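Local coordinates for peroxiredoxin (Clostridioides difficile, PDB 6TSB), which hydrolyses chitin through its GH18 domain, the part present here, while its peroxiredoxin part, absent here, reduces peroxides in this bifunctional spore coat protein, at the interface of chains A and B. Coordinates in Å, arbitrary orientation; residue numbers count along the deposited sequence, not the author numbering. Chains: chain A/B, Peroxiredoxin.

Contact 1: the interface of chains A and B. Residues chain A 261-263, 268, 270, 275, 279-280; chain B 285, 298, 306-308.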
# COMPACT_ATOMS: atom_id res chain seq x y z
N TYR A 261 18.09 -0.56 5.99
CA TYR A 261 17.64 -0.81 7.38
C TYR A 261 16.54 0.20 7.68
O TYR A 261 16.40 1.15 6.90
CB TYR A 261 18.77 -0.63 8.39
CG TYR A 261 19.43 0.74 8.40
CD1 TYR A 261 20.40 1.06 7.47
CD2 TYR A 261 19.10 1.68 9.35
CE1 TYR A 261 21.01 2.30 7.46
CE2 TYR A 261 19.72 2.92 9.38
CZ TYR A 261 20.67 3.23 8.42
OH TYR A 261 21.28 4.45 8.40
N GLY A 262 15.81 -0.05 8.77
CA GLY A 262 14.83 0.86 9.38
C GLY A 262 15.39 1.44 10.65
O GLY A 262 16.19 0.76 11.28
N ARG A 263 14.99 2.67 11.00
CA ARG A 263 15.38 3.32 12.27
C ARG A 263 14.15 3.96 12.91
O ARG A 263 13.26 4.38 12.17
CB ARG A 263 16.48 4.36 12.03
CG ARG A 263 16.76 5.27 13.22
CD ARG A 263 17.87 6.29 13.00
NE ARG A 263 19.18 5.72 12.72
CZ ARG A 263 20.01 5.20 13.63
NH1 ARG A 263 19.68 5.17 14.91
NH2 ARG A 263 21.17 4.71 13.25
N ILE A 268 16.71 2.37 18.24
CA ILE A 268 16.37 1.07 17.59
C ILE A 268 16.67 1.14 16.08
O ILE A 268 16.35 2.15 15.44
CB ILE A 268 14.91 0.68 17.93
CG1 ILE A 268 13.92 1.06 16.83
CG2 ILE A 268 14.46 1.24 19.27
CD1 ILE A 268 13.85 0.07 15.69
N ARG A 270 16.68 -1.81 12.53
CA ARG A 270 16.35 -3.17 12.05
C ARG A 270 16.83 -3.27 10.61
O ARG A 270 16.66 -2.30 9.87
CB ARG A 270 14.85 -3.44 12.21
CG ARG A 270 14.34 -3.42 13.64
CD ARG A 270 14.84 -4.55 14.52
NE ARG A 270 14.14 -4.64 15.80
CZ ARG A 270 14.55 -4.10 16.96
NH1 ARG A 270 15.66 -3.39 17.05
NH2 ARG A 270 13.81 -4.27 18.03
N LEU A 275 12.77 -6.60 9.15
CA LEU A 275 11.42 -6.02 8.89
C LEU A 275 10.58 -7.03 8.07
O LEU A 275 9.39 -7.21 8.37
CB LEU A 275 11.58 -4.69 8.15
CG LEU A 275 12.31 -3.56 8.89
CD1 LEU A 275 12.49 -2.34 8.00
CD2 LEU A 275 11.59 -3.17 10.17
N TYR A 279 7.71 -7.54 10.85
CA TYR A 279 7.07 -6.20 10.72
C TYR A 279 6.06 -6.09 9.56
O TYR A 279 5.05 -5.42 9.84
CB TYR A 279 8.14 -5.10 10.65
CG TYR A 279 8.94 -4.91 11.92
CD1 TYR A 279 10.04 -5.71 12.20
CD2 TYR A 279 8.62 -3.91 12.82
CE1 TYR A 279 10.81 -5.53 13.35
CE2 TYR A 279 9.37 -3.71 13.98
CZ TYR A 279 10.47 -4.52 14.25
OH TYR A 279 11.20 -4.33 15.39
N ILE A 280 6.25 -6.66 8.35
CA ILE A 280 5.48 -6.18 7.15
C ILE A 280 4.56 -7.24 6.52
O ILE A 280 3.36 -6.90 6.30
CB ILE A 280 6.41 -5.45 6.15
CG1 ILE A 280 7.29 -6.38 5.30
CG2 ILE A 280 7.25 -4.40 6.88
CD1 ILE A 280 8.12 -5.62 4.27
N TYR B 285 1.68 -4.29 13.45
CA TYR B 285 2.40 -3.18 12.76
C TYR B 285 1.64 -2.82 11.48
O TYR B 285 1.39 -3.70 10.62
CB TYR B 285 3.86 -3.53 12.45
CG TYR B 285 4.80 -3.40 13.62
CD1 TYR B 285 5.20 -2.15 14.06
CD2 TYR B 285 5.29 -4.51 14.29
CE1 TYR B 285 6.06 -2.00 15.14
CE2 TYR B 285 6.15 -4.38 15.37
CZ TYR B 285 6.54 -3.12 15.80
OH TYR B 285 7.39 -2.96 16.85
N LEU B 298 5.96 2.83 9.54
CA LEU B 298 5.06 1.91 10.28
C LEU B 298 4.54 2.60 11.55
O LEU B 298 5.34 3.32 12.22
CB LEU B 298 5.82 0.63 10.65
CG LEU B 298 6.52 -0.09 9.50
CD1 LEU B 298 6.91 -1.50 9.92
CD2 LEU B 298 5.65 -0.13 8.25
N MET B 306 8.52 2.93 12.87
CA MET B 306 9.67 2.59 12.00
C MET B 306 9.75 3.48 10.75
O MET B 306 8.70 3.70 10.11
CB MET B 306 9.56 1.13 11.55
CG MET B 306 10.82 0.59 10.91
SD MET B 306 12.21 0.56 12.05
CE MET B 306 11.55 -0.47 13.37
N SER B 307 10.96 3.93 10.39
CA SER B 307 11.31 4.63 9.13
C SER B 307 12.28 3.77 8.30
O SER B 307 13.35 3.42 8.80
CB SER B 307 11.92 5.98 9.42
OG SER B 307 12.25 6.69 8.22
N TYR B 308 11.93 3.46 7.06
CA TYR B 308 12.79 2.65 6.16
C TYR B 308 12.51 3.10 4.73
O TYR B 308 11.79 4.10 4.58
CB TYR B 308 12.57 1.16 6.41
CG TYR B 308 11.21 0.61 6.06
CD1 TYR B 308 10.10 0.90 6.84
CD2 TYR B 308 11.03 -0.24 4.98
CE1 TYR B 308 8.84 0.40 6.53
CE2 TYR B 308 9.79 -0.77 4.67
CZ TYR B 308 8.69 -0.45 5.45
OH TYR B 308 7.45 -0.94 5.15

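Contact 2: the interface of chains A and B. Residues chain A 230, 360-363; chain B 288-289, 291, 297, 367.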
# COMPACT_ATOMS: atom_id res chain seq x y z
N LEU A 230 6.39 14.84 9.29
CA LEU A 230 7.00 13.68 9.99
C LEU A 230 8.52 13.63 9.77
O LEU A 230 9.12 12.60 10.09
CB LEU A 230 6.31 12.42 9.45
CG LEU A 230 4.81 12.36 9.73
CD1 LEU A 230 4.16 11.21 8.97
CD2 LEU A 230 4.55 12.25 11.24
N LEU A 360 -6.57 8.48 3.87
CA LEU A 360 -5.93 7.52 2.92
C LEU A 360 -4.69 8.15 2.26
O LEU A 360 -3.87 7.38 1.70
CB LEU A 360 -6.94 7.08 1.86
CG LEU A 360 -8.24 6.40 2.32
CD1 LEU A 360 -9.13 6.08 1.13
CD2 LEU A 360 -8.00 5.12 3.11
N GLU A 361 -4.57 9.49 2.29
CA GLU A 361 -3.35 10.24 1.83
C GLU A 361 -2.18 9.84 2.73
O GLU A 361 -1.03 9.86 2.24
CB GLU A 361 -3.53 11.77 1.85
CG GLU A 361 -4.19 12.39 0.61
CD GLU A 361 -3.45 12.28 -0.73
OE1 GLU A 361 -2.28 11.84 -0.74
OE2 GLU A 361 -4.06 12.64 -1.76
N GLY A 362 -2.47 9.47 3.99
CA GLY A 362 -1.49 9.05 5.01
C GLY A 362 -1.39 7.54 5.14
O GLY A 362 -1.06 7.08 6.24
N ILE A 363 -1.65 6.78 4.08
CA ILE A 363 -1.63 5.28 4.09
C ILE A 363 -1.15 4.73 2.73
O ILE A 363 -0.33 3.78 2.70
CB ILE A 363 -3.03 4.71 4.43
CG1 ILE A 363 -3.52 5.15 5.82
CG2 ILE A 363 -3.01 3.19 4.30
CD1 ILE A 363 -4.96 4.79 6.12
N ARG B 288 2.13 2.64 6.70
CA ARG B 288 1.70 4.04 6.38
C ARG B 288 2.68 4.65 5.37
O ARG B 288 3.83 4.15 5.24
CB ARG B 288 1.65 4.90 7.65
CG ARG B 288 0.66 4.43 8.71
CD ARG B 288 -0.75 4.84 8.37
NE ARG B 288 -1.73 4.10 9.17
CZ ARG B 288 -2.27 4.50 10.31
NH1 ARG B 288 -1.94 5.67 10.84
NH2 ARG B 288 -3.14 3.72 10.93
N PHE B 289 2.25 5.70 4.67
CA PHE B 289 3.05 6.41 3.63
C PHE B 289 2.87 7.94 3.75
O PHE B 289 1.72 8.48 3.79
CB PHE B 289 2.76 5.88 2.22
CG PHE B 289 3.90 6.07 1.26
CD1 PHE B 289 4.11 7.30 0.64
CD2 PHE B 289 4.80 5.05 1.02
CE1 PHE B 289 5.18 7.48 -0.21
CE2 PHE B 289 5.88 5.23 0.17
CZ PHE B 289 6.07 6.45 -0.44
N ASN B 291 3.26 10.94 1.56
CA ASN B 291 3.26 11.28 0.11
C ASN B 291 3.94 12.63 -0.17
O ASN B 291 4.35 12.84 -1.35
CB ASN B 291 1.83 11.24 -0.45
CG ASN B 291 1.44 9.81 -0.74
OD1 ASN B 291 0.65 9.22 -0.01
ND2 ASN B 291 2.05 9.24 -1.76
N TYR B 297 6.62 4.27 6.23
CA TYR B 297 6.83 4.16 7.69
C TYR B 297 5.80 3.18 8.27
O TYR B 297 4.89 2.77 7.53
CB TYR B 297 6.79 5.55 8.33
CG TYR B 297 5.46 6.27 8.39
CD1 TYR B 297 4.86 6.82 7.26
CD2 TYR B 297 4.83 6.48 9.61
CE1 TYR B 297 3.66 7.52 7.34
CE2 TYR B 297 3.63 7.17 9.71
CZ TYR B 297 3.04 7.70 8.57
OH TYR B 297 1.86 8.38 8.71
N PHE B 367 -5.19 6.54 -6.21
CA PHE B 367 -6.52 7.20 -6.30
C PHE B 367 -6.90 7.35 -7.79
O PHE B 367 -6.05 7.59 -8.67
CB PHE B 367 -6.53 8.52 -5.52
CG PHE B 367 -6.15 8.38 -4.07
CD1 PHE B 367 -7.02 7.80 -3.16
CD2 PHE B 367 -4.91 8.80 -3.61
CE1 PHE B 367 -6.65 7.64 -1.83
CE2 PHE B 367 -4.55 8.64 -2.28
CZ PHE B 367 -5.42 8.06 -1.39
OXT PHE B 367 -8.07 7.22 -8.17

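Contact 1: the interface of chains A and B
The carbonyl oxygen of B:Ser307 accepts a hydrogen bond from the backbone N-H of A:Arg263 (N to O 2.8 Å), which arrives in the carbonyl plane. The return bond, from B:Ser307 N to A:Arg263 O at 2.9 Å, completes an antiparallel beta bridge between strand 261-264 of A and strand 303-307 of B in this GH18 chitinase domain. That second donor sits above the carbonyl plane, 28° out of it, so it is off the lone pair.

Beside the bridge, B:Met306 pushes into chain A. Its CG is anti to the backbone N (chi1 -168°), and bends at chi2 and chi3 curl the thioether over the backbone of A:Gly262 and A:Arg263. The side chain crosses A:Ile268 obliquely, its terminal methyl CE meeting CD1 at 3.3 Å, tighter than ordinary packing. B:Met306 and A:Leu275 reach toward each other tip to tip, with the leucine CD2 nearest the methionine CG. The other branch, CD1, lies 3.8 Å from CG of B:Tyr308. With CG in the crowded position between backbone N and carbonyl carbon (chi1 66°), that tyrosine is set obliquely across A:Leu275, its CB against A:Gly262 CA.

Farther along, A:Tyr279 and B:Tyr285 run side by side, pointing the same way. The CD2-CE2 edge of A:Tyr279 rests on the face of B:Tyr285, CD2 lying over the centre of that ring, 3.5 Å above its plane. A:Leu275 CD2 covers one face of A:Tyr279 toward the rim, and B:Leu298 CD1 packs against its CB at 3.9 Å. A weak hydrogen bond from A:Arg270 NE to the phenol OH of A:Tyr279 may help fix the ring's outer end.

Contact 2: the interface of chains A and B
A:Leu230 crosses B:Tyr297 at about a right angle, its CD1 methyl sitting over one face of the ring at the CZ-OH end, 3.7 Å from CZ. B:Arg288, from the same chain as the tyrosine, backs the other face: its CB lies 3.2 Å above the ring plane, offset toward the rim. The crowded chi1 of B:Tyr297, 70°, places the ring between the two.

B:Arg288 then turns at chi2 and runs alongside A:Ile363, both side chains pointing the same way. Its CD methylene lies against the backbone carbonyl oxygen of A:Gly362 as well as CG1 of the isoleucine, the latter at 3.8 Å. CB of B:Phe289 touches the backbone carbonyl of A:Ile363.

At the helix end, A:Glu361 and B:Asn291 cross at about a right angle, carboxylate and amide planes 87° apart. As modelled, B:Asn291 OD1 faces the carbonyl oxygen of A:Glu361 at 2.9 Å; two acceptors would clash, and a half-turn of the amide would put ND2 there instead, a likely hydrogen-bond donor.

B:Phe367, the C-terminal residue, presents the tip of its ring to A:Leu360 obliquely. CZ lies 3.7 Å from the leucine CB, and the leucine carbonyl carbon sits in plane at the ring's edge. CE2 stands 4.1 Å from CD of A:Glu361, the carboxylate inclined 43° to the ring.

In this GH18 domain, a (beta/alpha)8 barrel family, the last turn of helix 353-361 of chain A, its tail and loop residue A:Leu230 meet strands 286-290 and 295-300 of chain B, B:Asn291 in the loop just after the first, and its C-terminus.

Contact 1 and contact 2 have C-alpha centres about 15 Å apart and form parts of one two-fold symmetric interface, so each recurs with the chains exchanged. On chain B they share strand 295-300, whose neighbours B:Leu298 and B:Tyr297 serve contact 1 and contact 2 respectively; B:Tyr285 likewise directly precedes strand 286-290 of contact 2. Chain A answers with distant segments, 261-280 in one and its C-terminal region plus a loop in the other. Contact 1 adds strand pairing, whereas contact 2 sets chain B side chains against backbone carbonyls and side chains of the chain A tail. This dimer may belong to the crystal rather than the full-length protein.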